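Local coordinates for protein alternansucrase (Leuconostoc mesenteroides, PDB 6HVG) that is a large multidomain member of glycoside hydrolase family 70, with a catalytic barrel, a bound calcium ion and choline-binding-type repeats, at residues 489-492 with 493-497. Sequence-based numbering, arbitrary orientation.
Sequences EQQI and SLKKS
S493 turns its hydroxyl back along the helix: with chi1 at -64°, OG stands anti to its own carbonyl carbon and beside its backbone N, 3.2 Å from E489 O. E489 O also accepts a hydrogen bond from S493 N at 3.2 Å, so two donors of one residue grip it. The hydroxyl is tilted 18° from the carbonyl plane, whereas the amide donates from 36° above it. Q491, bent at chi2, brings its amide to the next turn, where NE2 meets K495 CE at 3.7 Å and OE1 lies 4.0 Å from L494 CD2. The Q491 and L494 side chains run alongside each other, while those of Q491 and K495 slant across one another. Backbone bonds L494 N to Q490 O (2.9 Å) and K495 N to Q491 O (3.1 Å) carry helix 474-495 to its C-terminal end. At K496 phi turns positive, and its N makes a weak hydrogen bond to I492 O at 2.8 Å. Q491 and I492 pack on W500 of helix 499-511, S497 OG weakly caps E499 N, and E489 forms a salt bridge with R437. Main-chain bonds and one serine hydroxyl thus tie this helix end, while Q491 meets L494 and K495 through van der Waals contact.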
loop_
_atom_site.group_PDB
_atom_site.type_symbol
_atom_site.label_atom_id
_atom_site.label_comp_id
_atom_site.label_asym_id
_atom_site.label_seq_id
_atom_site.Cartn_x
_atom_site.Cartn_y
_atom_site.Cartn_z
ATOM N N GLU A 489 32.994 -3.807 -32.626
ATOM C CA GLU A 489 33.305 -4.989 -33.422
ATOM C C GLU A 489 34.636 -5.613 -33.023
ATOM O O GLU A 489 34.837 -6.829 -33.189
ATOM C CB GLU A 489 33.281 -4.659 -34.904
ATOM C CG GLU A 489 31.940 -4.150 -35.420
ATOM C CD GLU A 489 30.854 -5.223 -35.527
ATOM O OE1 GLU A 489 31.002 -6.315 -34.951
ATOM O OE2 GLU A 489 29.835 -4.937 -36.184
ATOM N N GLN A 490 35.529 -4.782 -32.485
ATOM C CA GLN A 490 36.823 -5.246 -31.972
ATOM C C GLN A 490 36.720 -6.065 -30.680
ATOM O O GLN A 490 37.402 -7.085 -30.535
ATOM C CB GLN A 490 37.765 -4.056 -31.761
ATOM C CG GLN A 490 38.261 -3.422 -33.060
ATOM C CD GLN A 490 38.955 -2.092 -32.838
ATOM O OE1 GLN A 490 38.966 -1.563 -31.725
ATOM N NE2 GLN A 490 39.513 -1.529 -33.906
ATOM N N GLN A 491 35.882 -5.613 -29.746
ATOM C CA GLN A 491 35.666 -6.353 -28.510
ATOM C C GLN A 491 34.807 -7.598 -28.750
ATOM O O GLN A 491 34.849 -8.514 -27.931
ATOM C CB GLN A 491 35.058 -5.480 -27.415
ATOM C CG GLN A 491 35.911 -4.317 -26.937
ATOM C CD GLN A 491 37.002 -4.683 -25.942
ATOM O OE1 GLN A 491 38.165 -4.296 -26.102
ATOM N NE2 GLN A 491 36.615 -5.390 -24.870
ATOM N N ILE A 492 34.032 -7.627 -29.843
ATOM C CA ILE A 492 33.313 -8.847 -30.249
ATOM C C ILE A 492 34.279 -9.927 -30.752
ATOM O O ILE A 492 34.132 -11.115 -30.431
ATOM C CB ILE A 492 32.210 -8.552 -31.309
ATOM C CG1 ILE A 492 31.026 -7.847 -30.648
ATOM C CG2 ILE A 492 31.706 -9.828 -31.987
ATOM C CD1 ILE A 492 30.078 -7.155 -31.603
ATOM N N SER A 493 35.257 -9.512 -31.547
ATOM C CA SER A 493 36.308 -10.421 -32.013
ATOM C C SER A 493 37.201 -10.897 -30.867
ATOM O O SER A 493 37.508 -12.080 -30.767
ATOM C CB SER A 493 37.138 -9.733 -33.088
ATOM O OG SER A 493 36.327 -9.467 -34.213
ATOM N N LEU A 494 37.573 -9.976 -29.985
ATOM C CA LEU A 494 38.452 -10.279 -28.863
ATOM C C LEU A 494 37.794 -11.269 -27.883
ATOM O O LEU A 494 38.422 -12.244 -27.485
ATOM C CB LEU A 494 38.863 -8.984 -28.141
ATOM C CG LEU A 494 40.032 -8.972 -27.137
ATOM C CD1 LEU A 494 41.294 -9.672 -27.661
ATOM C CD2 LEU A 494 40.346 -7.534 -26.729
ATOM N N LYS A 495 36.531 -11.027 -27.525
ATOM C CA LYS A 495 35.776 -11.881 -26.595
ATOM C C LYS A 495 35.037 -13.070 -27.234
ATOM O O LYS A 495 34.628 -13.974 -26.516
ATOM C CB LYS A 495 34.774 -11.028 -25.818
ATOM C CG LYS A 495 35.427 -9.945 -24.965
ATOM C CD LYS A 495 34.549 -9.553 -23.772
ATOM C CE LYS A 495 34.970 -8.223 -23.146
ATOM N NZ LYS A 495 36.288 -8.297 -22.464
ATOM N N LYS A 496 34.876 -13.056 -28.565
ATOM C CA LYS A 496 34.142 -14.095 -29.322
ATOM C C LYS A 496 32.699 -14.261 -28.842
ATOM O O LYS A 496 32.134 -15.357 -28.902
ATOM C CB LYS A 496 34.864 -15.443 -29.271
ATOM C CG LYS A 496 36.342 -15.375 -29.615
ATOM C CD LYS A 496 36.932 -16.762 -29.888
ATOM C CE LYS A 496 38.436 -16.731 -30.157
ATOM N NZ LYS A 496 38.810 -16.411 -31.569
ATOM N N SER A 497 32.100 -13.159 -28.395
ATOM C CA SER A 497 30.759 -13.159 -27.782
ATOM C C SER A 497 30.069 -11.807 -28.000
ATOM O O SER A 497 30.730 -10.800 -28.246
ATOM C CB SER A 497 30.888 -13.427 -26.271
ATOM O OG SER A 497 29.647 -13.743 -25.648
#